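Local coordinates for protein hypothetical aldose 1-epimerase (Klebsiella pneumoniae subsp. pneumoniae MGH 78578, PDB 3TY1) that is of uncertain function but belongs to the galactose mutarotase-like proteins and probably binds carbohydrate, perhaps as an aldose 1-epimerase, at residues W19-D24 and V149-S154; I263-D268 and F290-L295; L104-G109 and V115-E120; H31-E36 and Y183-N188; V6-E11 and G47-T52. All coordinates share one frame; numbering follows the deposited sequence.

Interaction 1: W19-D24 and V149-S154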
# COMPACT_ATOMS: atom_id res chain seq x y z
N TRP A 19 4.11 -22.75 -11.31
CA TRP A 19 3.63 -23.53 -12.44
C TRP A 19 4.74 -23.64 -13.45
O TRP A 19 5.55 -22.73 -13.59
CB TRP A 19 2.44 -22.78 -13.07
CG TRP A 19 1.97 -23.29 -14.40
CD1 TRP A 19 1.02 -24.24 -14.64
CD2 TRP A 19 2.43 -22.86 -15.70
NE1 TRP A 19 0.86 -24.41 -16.00
CE2 TRP A 19 1.71 -23.58 -16.66
CE3 TRP A 19 3.38 -21.91 -16.12
CZ2 TRP A 19 1.91 -23.39 -18.03
CZ3 TRP A 19 3.57 -21.73 -17.47
CH2 TRP A 19 2.84 -22.47 -18.42
N GLN A 20 4.80 -24.76 -14.15
CA GLN A 20 5.77 -24.88 -15.23
C GLN A 20 5.30 -25.84 -16.28
O GLN A 20 4.55 -26.79 -16.01
CB GLN A 20 7.15 -25.34 -14.74
CG GLN A 20 7.21 -26.78 -14.25
CD GLN A 20 7.35 -27.86 -15.37
OE1 GLN A 20 8.09 -27.68 -16.35
NE2 GLN A 20 6.65 -29.01 -15.20
N ILE A 21 5.79 -25.61 -17.49
CA ILE A 21 5.70 -26.61 -18.55
C ILE A 21 7.05 -26.69 -19.23
O ILE A 21 7.83 -25.74 -19.19
CB ILE A 21 4.62 -26.32 -19.56
CG1 ILE A 21 4.83 -24.95 -20.21
CG2 ILE A 21 3.23 -26.46 -18.90
CD1 ILE A 21 3.88 -24.67 -21.37
N ASN A 22 7.32 -27.80 -19.87
CA ASN A 22 8.58 -27.95 -20.56
C ASN A 22 8.42 -28.75 -21.83
O ASN A 22 7.47 -29.54 -21.99
CB ASN A 22 9.67 -28.47 -19.59
CG ASN A 22 9.48 -29.91 -19.20
OD1 ASN A 22 9.61 -30.82 -20.02
ND2 ASN A 22 9.13 -30.14 -17.93
N SER A 23 9.35 -28.50 -22.74
CA SER A 23 9.34 -29.06 -24.08
C SER A 23 9.39 -30.60 -24.08
O SER A 23 8.82 -31.23 -24.98
CB SER A 23 10.51 -28.48 -24.92
OG SER A 23 11.78 -28.65 -24.31
N ASP A 24 10.10 -31.17 -23.11
CA ASP A 24 10.15 -32.63 -22.93
C ASP A 24 8.77 -33.23 -22.69
O ASP A 24 8.33 -34.08 -23.47
CB ASP A 24 11.06 -33.02 -21.75
CG ASP A 24 12.48 -33.34 -22.18
OD1 ASP A 24 12.99 -32.67 -23.11
OD2 ASP A 24 13.06 -34.26 -21.57
N VAL A 149 -0.36 -18.23 -21.37
CA VAL A 149 0.82 -18.71 -22.07
C VAL A 149 0.33 -19.61 -23.21
O VAL A 149 -0.48 -20.53 -23.00
CB VAL A 149 1.75 -19.52 -21.12
CG1 VAL A 149 2.88 -20.17 -21.92
CG2 VAL A 149 2.28 -18.61 -20.02
N GLU A 150 0.85 -19.38 -24.40
CA GLU A 150 0.44 -20.14 -25.59
C GLU A 150 1.69 -20.69 -26.25
O GLU A 150 2.71 -20.00 -26.36
CB GLU A 150 -0.33 -19.22 -26.54
CG GLU A 150 -0.68 -19.78 -27.93
CD GLU A 150 -1.17 -18.69 -28.91
OE1 GLU A 150 -2.03 -17.87 -28.52
OE2 GLU A 150 -0.65 -18.65 -30.06
N VAL A 151 1.61 -21.94 -26.70
CA VAL A 151 2.71 -22.58 -27.44
C VAL A 151 2.10 -23.23 -28.67
O VAL A 151 1.15 -24.01 -28.56
CB VAL A 151 3.45 -23.62 -26.59
CG1 VAL A 151 4.64 -24.25 -27.41
CG2 VAL A 151 3.98 -22.95 -25.30
N ALA A 152 2.61 -22.86 -29.84
CA ALA A 152 2.16 -23.46 -31.10
C ALA A 152 2.37 -24.97 -31.08
O ALA A 152 3.35 -25.47 -30.48
CB ALA A 152 2.90 -22.85 -32.29
N ASP A 153 1.46 -25.69 -31.72
CA ASP A 153 1.51 -27.16 -31.70
C ASP A 153 2.51 -27.80 -32.65
O ASP A 153 2.67 -29.04 -32.62
CB ASP A 153 0.10 -27.78 -31.89
CG ASP A 153 -0.51 -27.53 -33.25
OD1 ASP A 153 0.17 -27.16 -34.27
OD2 ASP A 153 -1.75 -27.73 -33.30
N SER A 154 3.18 -27.01 -33.49
CA SER A 154 4.17 -27.56 -34.41
C SER A 154 5.30 -26.56 -34.62
O SER A 154 5.16 -25.40 -34.22
CB SER A 154 3.49 -27.98 -35.72
OG SER A 154 3.07 -26.84 -36.46
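Trp19 and Ile21 face Val149 and Val151 across two strands, 19-22 and 146-152, that run in roughly the same direction in different sheets; the backbones come nearest at Ile21 CA and Val149 CA, 9.9 Å apart. No hydrogen bond crosses that gap; apolar side chains bridge it. Gln20 and Asn22 occupy the other face of strand 19-22, where Asn22 ND2 donates to Gln20 OE1 at 3.1 Å. Trp19 has CG anti to its backbone N (chi1 169°), which sends the indole across the gap until its far corner, CH2, meets Val149 CB at 4.1 Å. The two side chains come from opposite directions, and the valine meets the ring obliquely. The length of the indole lets it span the space between the backbones, and the valine offers a compact apolar surface for its tip. Further along, Ile21 stretches its chain so that CD1 lies 4.3 Å from Val151 CG2. Ile35 touches Trp19, Val149 and Val151, and Trp5 touches both Trp19 and Ile21, so the pairs share one hydrophobic layer. This is face-to-face sheet packing of a beta sandwich, as in the supersandwich fold of galactose mutarotase relatives.

Interaction 2: I263-D268 and F290-L295. With SO4 (sulfate ion), chain K.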
# COMPACT_ATOMS: atom_id res chain seq x y z
N ILE A 263 14.69 12.97 -29.46
CA ILE A 263 14.93 12.64 -30.86
C ILE A 263 13.64 12.59 -31.68
O ILE A 263 12.60 12.14 -31.19
CB ILE A 263 15.64 11.27 -30.99
CG1 ILE A 263 17.08 11.37 -30.47
CG2 ILE A 263 15.58 10.75 -32.49
CD1 ILE A 263 17.77 10.05 -30.08
N GLN A 264 13.74 13.10 -32.92
CA GLN A 264 12.69 12.93 -33.92
C GLN A 264 13.24 11.92 -34.92
O GLN A 264 14.11 12.24 -35.75
CB GLN A 264 12.26 14.25 -34.56
CG GLN A 264 10.81 14.62 -34.21
CD GLN A 264 9.80 13.57 -34.69
OE1 GLN A 264 10.03 12.86 -35.68
NE2 GLN A 264 8.67 13.47 -33.99
N PRO A 265 12.77 10.67 -34.85
CA PRO A 265 13.35 9.64 -35.73
C PRO A 265 12.87 9.70 -37.19
O PRO A 265 11.82 10.24 -37.44
CB PRO A 265 12.85 8.34 -35.10
CG PRO A 265 11.56 8.72 -34.50
CD PRO A 265 11.77 10.09 -33.94
N LEU A 266 13.68 9.16 -38.10
CA LEU A 266 13.28 8.94 -39.51
C LEU A 266 12.79 7.49 -39.61
O LEU A 266 13.15 6.65 -38.78
CB LEU A 266 14.46 9.15 -40.44
CG LEU A 266 14.94 10.59 -40.54
CD1 LEU A 266 16.34 10.60 -41.14
CD2 LEU A 266 13.93 11.43 -41.35
N ALA A 267 11.94 7.22 -40.58
CA ALA A 267 11.35 5.87 -40.77
C ALA A 267 11.48 5.45 -42.22
O ALA A 267 11.60 6.29 -43.07
CB ALA A 267 9.87 5.89 -40.38
N ASP A 268 11.43 4.15 -42.50
CA ASP A 268 11.38 3.65 -43.89
C ASP A 268 9.95 3.91 -44.42
O ASP A 268 9.10 4.45 -43.71
CB ASP A 268 11.83 2.16 -43.97
CG ASP A 268 10.84 1.16 -43.32
OD1 ASP A 268 9.68 1.49 -42.98
OD2 ASP A 268 11.24 -0.01 -43.17
N PHE A 290 10.57 -0.18 -34.13
CA PHE A 290 9.25 0.34 -33.76
C PHE A 290 8.63 1.09 -34.92
O PHE A 290 9.31 1.39 -35.90
CB PHE A 290 9.27 1.17 -32.45
CG PHE A 290 10.08 2.42 -32.49
CD1 PHE A 290 11.44 2.38 -32.29
CD2 PHE A 290 9.47 3.66 -32.72
CE1 PHE A 290 12.22 3.54 -32.34
CE2 PHE A 290 10.24 4.83 -32.73
CZ PHE A 290 11.61 4.77 -32.52
N ASP A 291 7.33 1.31 -34.81
CA ASP A 291 6.49 1.92 -35.83
C ASP A 291 6.25 3.39 -35.44
O ASP A 291 5.60 3.67 -34.41
CB ASP A 291 5.17 1.14 -35.87
CG ASP A 291 4.27 1.53 -37.04
OD1 ASP A 291 3.96 2.73 -37.24
OD2 ASP A 291 3.87 0.60 -37.78
N THR A 292 6.73 4.33 -36.27
CA THR A 292 6.62 5.75 -35.94
C THR A 292 5.20 6.35 -36.03
O THR A 292 4.98 7.48 -35.61
CB THR A 292 7.60 6.62 -36.77
OG1 THR A 292 7.33 6.42 -38.14
CG2 THR A 292 9.07 6.25 -36.46
N ARG A 293 4.23 5.60 -36.54
CA ARG A 293 2.81 6.00 -36.42
C ARG A 293 2.24 5.73 -35.03
O ARG A 293 1.30 6.39 -34.61
CB ARG A 293 1.95 5.24 -37.41
CG ARG A 293 2.27 5.55 -38.85
CD ARG A 293 1.60 4.57 -39.78
NE ARG A 293 2.08 3.21 -39.55
CZ ARG A 293 1.63 2.13 -40.19
NH1 ARG A 293 0.69 2.23 -41.13
NH2 ARG A 293 2.13 0.94 -39.90
N GLN A 294 2.81 4.74 -34.34
CA GLN A 294 2.38 4.35 -33.02
C GLN A 294 3.21 5.06 -31.94
O GLN A 294 2.66 5.48 -30.93
CB GLN A 294 2.58 2.83 -32.85
CG GLN A 294 1.85 1.97 -33.91
CD GLN A 294 2.19 0.47 -33.82
OE1 GLN A 294 3.18 0.06 -33.22
NE2 GLN A 294 1.35 -0.35 -34.42
N LEU A 295 4.51 5.16 -32.17
CA LEU A 295 5.47 5.71 -31.23
C LEU A 295 6.31 6.75 -32.02
O LEU A 295 7.41 6.47 -32.49
CB LEU A 295 6.31 4.59 -30.59
CG LEU A 295 5.56 3.55 -29.77
CD1 LEU A 295 6.50 2.36 -29.42
CD2 LEU A 295 4.92 4.14 -28.45
S SO4 K . -1.30 1.15 -36.82
O1 SO4 K . -0.36 2.28 -36.98
O2 SO4 K . -2.67 1.61 -37.11
O3 SO4 K . -0.94 0.07 -37.78
O4 SO4 K . -1.29 0.61 -35.44
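Thr292 sits inside an Asx turn that ends strand 285-291, and meets Pro265 and Ala267 where strand 259-265 runs out. Its methyl CG2 slides past the proline ring, 4.0 Å from Pro265 CG, while OG1 comes within 3.4 Å of Ala267 CB and bonds to the carbonyl of His271. On the same proline atom, Phe290 CZ closes in obliquely, 4.4 Å from Pro265 CG. A small alanine and a compact proline let the threonine come close. In the turn, Asp291 OD1 accepts from Arg293 N through its anti lone pair and from Arg293 NE through its syn one. Arg293 NH2 completes a side-on salt bridge, 2.8 Å from Asp291 OD2, with the carboxylate nearly in the guanidinium plane. A sulfate, probably from the crystallisation liquor, accepts from Gln294 NE2 at its O4 (3.0 Å) and places O1 over one guanidinium face. This implies a split: apolar contacts join the segments, the Asp291-Arg293 bonds hold the turn's shape, and Arg293, already paired, probably adds only a modest pull on the sulfate.

Interaction 3: L104-G109 and V115-E120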
# COMPACT_ATOMS: atom_id res chain seq x y z
N LEU A 104 8.06 10.36 -6.80
CA LEU A 104 9.17 9.54 -7.24
C LEU A 104 9.27 8.15 -6.55
O LEU A 104 10.27 7.46 -6.68
CB LEU A 104 10.46 10.32 -7.06
CG LEU A 104 10.65 11.63 -7.84
CD1 LEU A 104 11.98 12.35 -7.33
CD2 LEU A 104 10.68 11.31 -9.33
N GLY A 105 8.22 7.70 -5.90
CA GLY A 105 8.21 6.35 -5.27
C GLY A 105 8.50 5.23 -6.25
O GLY A 105 9.02 4.18 -5.87
N TRP A 106 8.16 5.45 -7.52
CA TRP A 106 8.49 4.51 -8.60
C TRP A 106 9.98 4.12 -8.62
O TRP A 106 10.30 3.01 -9.03
CB TRP A 106 8.11 5.18 -9.91
CG TRP A 106 8.20 4.45 -11.16
CD1 TRP A 106 7.16 3.85 -11.88
CD2 TRP A 106 9.35 4.35 -12.00
NE1 TRP A 106 7.63 3.36 -13.07
CE2 TRP A 106 8.96 3.67 -13.18
CE3 TRP A 106 10.67 4.82 -11.89
CZ2 TRP A 106 9.86 3.40 -14.21
CZ3 TRP A 106 11.55 4.55 -12.92
CH2 TRP A 106 11.14 3.84 -14.05
N LEU A 107 10.86 5.03 -8.20
CA LEU A 107 12.29 4.75 -8.08
C LEU A 107 12.63 3.58 -7.13
O LEU A 107 13.69 2.98 -7.25
CB LEU A 107 13.05 6.01 -7.70
CG LEU A 107 13.12 7.18 -8.70
CD1 LEU A 107 13.83 8.34 -8.00
CD2 LEU A 107 13.83 6.82 -9.99
N GLU A 108 11.74 3.28 -6.19
CA GLU A 108 11.94 2.20 -5.23
C GLU A 108 11.77 0.81 -5.85
O GLU A 108 12.16 -0.20 -5.23
CB GLU A 108 11.01 2.38 -4.01
CG GLU A 108 11.25 3.74 -3.30
CD GLU A 108 10.46 3.98 -2.02
OE1 GLU A 108 9.58 3.16 -1.66
OE2 GLU A 108 10.74 5.00 -1.36
N GLY A 109 11.17 0.75 -7.04
CA GLY A 109 10.96 -0.51 -7.76
C GLY A 109 11.74 -0.72 -9.04
O GLY A 109 11.69 -1.81 -9.64
N VAL A 115 10.16 -1.29 -19.01
CA VAL A 115 9.01 -0.83 -18.25
C VAL A 115 8.04 -0.08 -19.15
O VAL A 115 8.45 0.83 -19.84
CB VAL A 115 9.41 0.18 -17.15
CG1 VAL A 115 8.13 0.57 -16.35
CG2 VAL A 115 10.46 -0.40 -16.25
N ARG A 116 6.76 -0.46 -19.15
CA ARG A 116 5.75 0.33 -19.86
C ARG A 116 5.44 1.51 -18.95
O ARG A 116 4.89 1.33 -17.88
CB ARG A 116 4.51 -0.51 -20.14
CG ARG A 116 4.76 -1.58 -21.20
CD ARG A 116 3.59 -2.58 -21.36
NE ARG A 116 3.86 -3.64 -22.34
CZ ARG A 116 4.50 -4.79 -22.06
NH1 ARG A 116 4.99 -4.99 -20.87
NH2 ARG A 116 4.68 -5.73 -23.00
N CYS A 117 5.86 2.71 -19.37
CA CYS A 117 5.67 3.94 -18.60
C CYS A 117 4.43 4.61 -19.21
O CYS A 117 4.53 5.33 -20.20
CB CYS A 117 6.89 4.81 -18.73
SG CYS A 117 8.38 4.04 -18.05
N GLY A 118 3.28 4.27 -18.65
CA GLY A 118 1.98 4.66 -19.21
C GLY A 118 0.90 3.90 -18.44
O GLY A 118 1.19 3.41 -17.37
N TYR A 119 -0.34 3.77 -18.94
CA TYR A 119 -0.81 4.41 -20.19
C TYR A 119 -1.67 5.64 -19.95
O TYR A 119 -1.79 6.50 -20.82
CB TYR A 119 -1.60 3.41 -21.04
CG TYR A 119 -0.73 2.34 -21.65
CD1 TYR A 119 -0.30 1.24 -20.90
CD2 TYR A 119 -0.32 2.42 -23.00
CE1 TYR A 119 0.51 0.26 -21.46
CE2 TYR A 119 0.48 1.42 -23.57
CZ TYR A 119 0.91 0.35 -22.78
OH TYR A 119 1.69 -0.64 -23.32
N GLU A 120 -2.26 5.74 -18.77
CA GLU A 120 -3.11 6.90 -18.44
C GLU A 120 -2.29 8.22 -18.47
O GLU A 120 -2.78 9.28 -18.91
CB GLU A 120 -3.81 6.68 -17.10
CG GLU A 120 -5.03 7.56 -16.90
CD GLU A 120 -5.64 7.47 -15.51
OE1 GLU A 120 -5.63 6.39 -14.89
OE2 GLU A 120 -6.20 8.50 -15.06
O HOH W 1 5.21 2.53 -15.29
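The indole of Trp106 carries this contact, and its six-membered ring meets Val115 edge-on: Val115 CG1 lies near the ring plane, 3.9 Å from Trp106 CZ2. Cys117 SG approaches the same carbon obliquely, giving a sulfur-aromatic contact with SG 5.3 Å from the centroid of Trp106's six-membered ring. Two other aromatic side chains, an edge-to-face His136 and Phe110, with its plane about 35° from the indole's, also meet Trp106. The motif is a short 3-10 turn packed against strand 114-119 of the mixed sheet. Its i to i+3 backbone bonds include Leu107 N to Leu104 O at 2.9 Å, and it carries Trp106, whose CG is anti to N (chi1 -175°), a torsion that directs the indole from the turn toward the strand. A large side chain suits this place, since the backbones stay far apart, Trp106 CA and Cys117 CA being 10.4 Å distant; the compact valine and cysteine side chains both meet it at CZ2. The turn also faces an interface, where Glu108 pairs with Lys138 of the second subunit. A sulfate about 5 Å from the Trp106 side chain may mark a pocket. One water links the segments through polar atoms, donating to Arg116 O at 2.9 Å and accepting only weakly from Trp106 NE1 at 3.4 Å.

Interaction 4: H31-E36 and Y183-N188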
# COMPACT_ATOMS: atom_id res chain seq x y z
N HIS A 31 14.19 -27.23 -30.55
CA HIS A 31 14.85 -26.43 -29.52
C HIS A 31 14.18 -26.65 -28.16
O HIS A 31 12.96 -26.48 -28.07
CB HIS A 31 14.79 -24.95 -29.88
CG HIS A 31 15.65 -24.57 -31.05
ND1 HIS A 31 16.99 -24.27 -30.90
CD2 HIS A 31 15.37 -24.38 -32.36
CE1 HIS A 31 17.51 -23.96 -32.07
NE2 HIS A 31 16.54 -24.00 -32.97
N ALA A 32 14.97 -27.05 -27.14
CA ALA A 32 14.47 -27.30 -25.79
C ALA A 32 14.18 -26.02 -25.06
O ALA A 32 14.94 -25.06 -25.13
CB ALA A 32 15.46 -28.11 -24.98
N PHE A 33 13.11 -26.04 -24.27
CA PHE A 33 12.75 -24.90 -23.48
C PHE A 33 11.81 -25.29 -22.34
O PHE A 33 11.24 -26.38 -22.30
CB PHE A 33 12.08 -23.82 -24.36
CG PHE A 33 10.77 -24.23 -24.94
CD1 PHE A 33 9.58 -24.02 -24.22
CD2 PHE A 33 10.69 -24.79 -26.19
CE1 PHE A 33 8.35 -24.39 -24.76
CE2 PHE A 33 9.45 -25.15 -26.75
CZ PHE A 33 8.29 -24.95 -26.02
N SER A 34 11.66 -24.37 -21.41
CA SER A 34 10.64 -24.51 -20.37
C SER A 34 10.08 -23.14 -20.11
O SER A 34 10.71 -22.13 -20.47
CB SER A 34 11.22 -25.11 -19.11
OG SER A 34 12.13 -24.21 -18.50
N ILE A 35 8.87 -23.10 -19.57
CA ILE A 35 8.21 -21.84 -19.20
C ILE A 35 7.77 -22.05 -17.75
O ILE A 35 7.11 -23.06 -17.44
CB ILE A 35 6.98 -21.50 -20.11
CG1 ILE A 35 7.40 -21.57 -21.59
CG2 ILE A 35 6.44 -20.12 -19.75
CD1 ILE A 35 6.24 -21.51 -22.60
N GLU A 36 8.19 -21.14 -16.88
CA GLU A 36 7.95 -21.26 -15.46
C GLU A 36 7.50 -19.97 -14.80
O GLU A 36 8.14 -18.90 -15.00
CB GLU A 36 9.23 -21.76 -14.74
CG GLU A 36 9.00 -21.99 -13.24
CD GLU A 36 10.22 -22.57 -12.49
OE1 GLU A 36 11.29 -22.72 -13.09
OE2 GLU A 36 10.06 -22.85 -11.28
N TYR A 183 7.94 -15.12 -28.82
CA TYR A 183 9.31 -15.60 -28.93
C TYR A 183 9.34 -16.96 -29.60
O TYR A 183 8.62 -17.86 -29.19
CB TYR A 183 9.96 -15.67 -27.53
CG TYR A 183 11.36 -16.23 -27.62
CD1 TYR A 183 12.36 -15.53 -28.30
CD2 TYR A 183 11.69 -17.43 -27.04
CE1 TYR A 183 13.64 -16.04 -28.44
CE2 TYR A 183 12.98 -17.96 -27.18
CZ TYR A 183 13.96 -17.26 -27.90
OH TYR A 183 15.23 -17.81 -28.02
N VAL A 184 10.16 -17.10 -30.65
CA VAL A 184 10.39 -18.36 -31.31
C VAL A 184 11.63 -19.01 -30.65
O VAL A 184 12.73 -18.44 -30.65
CB VAL A 184 10.61 -18.22 -32.83
CG1 VAL A 184 10.92 -19.59 -33.45
CG2 VAL A 184 9.41 -17.60 -33.49
N PRO A 185 11.45 -20.21 -30.08
CA PRO A 185 12.58 -20.88 -29.43
C PRO A 185 13.82 -20.95 -30.29
O PRO A 185 13.73 -21.23 -31.47
CB PRO A 185 12.02 -22.28 -29.17
CG PRO A 185 10.65 -22.00 -28.77
CD PRO A 185 10.19 -20.91 -29.76
N GLY A 186 14.97 -20.61 -29.71
CA GLY A 186 16.24 -20.57 -30.48
C GLY A 186 16.58 -19.25 -31.17
O GLY A 186 17.72 -19.05 -31.60
N SER A 187 15.61 -18.36 -31.28
CA SER A 187 15.78 -17.07 -31.93
C SER A 187 16.60 -16.12 -31.05
O SER A 187 16.62 -16.25 -29.81
CB SER A 187 14.40 -16.40 -32.15
OG SER A 187 14.58 -15.19 -32.92
N ASN A 188 17.20 -15.12 -31.67
CA ASN A 188 17.86 -14.04 -30.93
C ASN A 188 16.96 -12.79 -30.83
O ASN A 188 17.43 -11.74 -30.43
CB ASN A 188 19.24 -13.65 -31.56
CG ASN A 188 19.10 -13.04 -32.93
OD1 ASN A 188 18.11 -13.31 -33.63
ND2 ASN A 188 20.11 -12.24 -33.36
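Pro185 and Phe33 form the buried, close-fitting half of this contact, and His31 with Gly186 the more open half. On the buried side the proline ring and the phenyl ring cross obliquely, Pro185 CG lying 3.8 Å from Phe33 CD2. Phe33 holds CG between its backbone N and carbonyl carbon (chi1 65°), which turns the ring inward from strand 33-39, and Ile159 packs against both partners. Toward solvent, the exposed imidazole of His31 lays one face over the turn: Gly186 CA stands almost above the ring, 3.9 Å from its centroid in a CH-pi contact, and Pro185 O lies over the same face, 3.7 Å from His31 CD2. The partner is a type II beta turn, Val184 to Ser187, in the hairpin between strands 173-183 and 189-198. Proline suits its second position, and glycine its third, where phi is 89°, a conformation glycine adopts readily, and the lack of a side chain lets the imidazole lie over CA. Tyr183 OH steadies the turn by donating to Ser187 O at 2.8 Å, in the carbonyl plane and on a lone pair, and it is also bonded to the backbone N of Leu59. His31 ND1 is hydrogen-bonded to Asp57, which helps set the rotation of the ring. No hydrogen bond joins the two segments, which implies that their union rests on apolar burial and the CH-pi contact, while polar groups on each side set the shapes that meet.

Interaction 5: V6-E11 and G47-T52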
# COMPACT_ATOMS: atom_id res chain seq x y z
N VAL A 6 -3.99 -20.89 -18.90
CA VAL A 6 -4.46 -19.67 -18.27
C VAL A 6 -3.86 -19.68 -16.87
O VAL A 6 -4.26 -20.46 -16.02
CB VAL A 6 -6.02 -19.55 -18.21
CG1 VAL A 6 -6.41 -18.25 -17.44
CG2 VAL A 6 -6.65 -19.58 -19.63
N LEU A 7 -2.88 -18.84 -16.65
CA LEU A 7 -2.16 -18.82 -15.38
C LEU A 7 -2.88 -17.98 -14.34
O LEU A 7 -2.71 -18.22 -13.15
CB LEU A 7 -0.75 -18.24 -15.57
CG LEU A 7 0.38 -19.14 -16.04
CD1 LEU A 7 -0.02 -20.02 -17.13
CD2 LEU A 7 1.65 -18.32 -16.35
N THR A 8 -3.56 -16.93 -14.80
CA THR A 8 -4.23 -15.96 -13.93
C THR A 8 -5.48 -15.47 -14.63
O THR A 8 -5.48 -15.18 -15.82
CB THR A 8 -3.34 -14.75 -13.62
OG1 THR A 8 -2.09 -15.20 -13.06
CG2 THR A 8 -4.00 -13.81 -12.67
N ASN A 9 -6.57 -15.45 -13.89
CA ASN A 9 -7.84 -14.94 -14.43
C ASN A 9 -8.69 -14.39 -13.29
O ASN A 9 -9.42 -15.11 -12.63
CB ASN A 9 -8.57 -15.98 -15.27
CG ASN A 9 -9.79 -15.39 -16.01
OD1 ASN A 9 -10.23 -14.29 -15.70
ND2 ASN A 9 -10.29 -16.09 -16.98
N ALA A 10 -8.60 -13.08 -13.10
CA ALA A 10 -9.28 -12.42 -11.99
C ALA A 10 -10.77 -12.54 -12.12
O ALA A 10 -11.48 -12.65 -11.10
CB ALA A 10 -8.82 -10.95 -11.86
N GLU A 11 -11.28 -12.55 -13.36
CA GLU A 11 -12.72 -12.69 -13.58
C GLU A 11 -13.26 -13.98 -12.95
O GLU A 11 -14.41 -14.00 -12.48
CB GLU A 11 -13.03 -12.59 -15.09
CG GLU A 11 -14.50 -12.66 -15.46
CD GLU A 11 -14.72 -12.60 -16.97
OE1 GLU A 11 -14.10 -13.39 -17.73
OE2 GLU A 11 -15.54 -11.77 -17.39
N GLY A 47 5.18 -12.24 -2.37
CA GLY A 47 4.01 -12.43 -3.23
C GLY A 47 4.20 -12.05 -4.69
O GLY A 47 3.34 -12.34 -5.48
N SER A 48 5.32 -11.42 -5.05
CA SER A 48 5.60 -11.04 -6.42
C SER A 48 5.82 -12.26 -7.28
O SER A 48 6.44 -13.20 -6.84
CB SER A 48 6.85 -10.18 -6.53
OG SER A 48 6.62 -8.89 -5.96
N LYS A 49 5.30 -12.24 -8.51
CA LYS A 49 5.55 -13.34 -9.44
C LYS A 49 6.54 -12.95 -10.55
O LYS A 49 6.58 -11.79 -10.98
CB LYS A 49 4.27 -13.73 -10.09
CG LYS A 49 3.19 -14.30 -9.20
CD LYS A 49 1.87 -14.49 -9.97
CE LYS A 49 1.09 -13.16 -10.15
NZ LYS A 49 -0.11 -13.31 -11.01
N ILE A 50 7.32 -13.94 -10.98
CA ILE A 50 8.10 -13.85 -12.21
C ILE A 50 7.66 -14.98 -13.12
O ILE A 50 7.19 -16.05 -12.65
CB ILE A 50 9.64 -13.88 -12.02
CG1 ILE A 50 10.11 -15.10 -11.25
CG2 ILE A 50 10.11 -12.56 -11.37
CD1 ILE A 50 11.63 -15.26 -11.26
N LEU A 51 7.77 -14.73 -14.43
CA LEU A 51 7.42 -15.72 -15.43
C LEU A 51 8.57 -15.72 -16.42
O LEU A 51 8.91 -14.66 -16.98
CB LEU A 51 6.07 -15.38 -16.06
CG LEU A 51 5.53 -16.19 -17.22
CD1 LEU A 51 5.38 -17.64 -16.86
CD2 LEU A 51 4.13 -15.57 -17.66
N THR A 52 9.16 -16.88 -16.63
CA THR A 52 10.37 -17.01 -17.41
C THR A 52 10.26 -18.05 -18.51
O THR A 52 9.84 -19.19 -18.27
CB THR A 52 11.53 -17.45 -16.48
OG1 THR A 52 11.62 -16.55 -15.34
CG2 THR A 52 12.85 -17.44 -17.28
O HOH W 2 0.47 -14.44 -13.43
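Leu7 and Leu51 reach toward each other tip to tip, with Leu7 CD2 3.8 Å from Leu51 CD1 and 3.9 Å from Leu51 CD2. Beside this apolar pair, Thr8 and Lys49 also meet end to end, the hydroxyl OG1 of Thr8 being 3.4 Å from Lys49 NZ. A water joins them more firmly: it accepts from Lys49 NZ at 2.7 Å and hydrogen-bonds with Thr8 OG1, also at 2.7 Å. The lysine bends at chi3 (-79°), which carries its ammonium group to the water and to Asp15, its salt-bridge partner. Asp15 also makes a weak bond with Thr8 OG1, so a buried charge is met by a carboxylate, a water and a hydroxyl nearby. What allows two consecutive residues, Leu7 and Thr8, to face the same sheet is a classic beta bulge, in which both pair with Val147 of strand 146-152. Leu7 then packs on Val149 and Leu51 on Ile35, while threonine serves the polar cluster. Thr8 also touches Gly42 of the third subunit. Joining strand 2-9 of the large antiparallel sheet to strand 49-55 of the smaller one, the contact is the face-to-face packing of a beta sandwich, with a classic bulge in one strand.

In the fold
From the N terminus, three long loops open in turn: 6-11 begins interaction 5, 19-24 interaction 1 and 31-36 interaction 4. Residues 47-52 close interaction 5, residues 149-154 close interaction 1 and residues 183-188 close interaction 4, so these three cross one another. They join the six-stranded sheet to strands or a hairpin of the ten-stranded one; all three touch one another. Interaction 3 is a short local loop nested inside those closed by interactions 1 and 4, and it places a turn on the mixed sheet. Interaction 2 follows in series, linking that mixed sheet to the far part of the ten-stranded sheet, about 33 Å between centres from interaction 5.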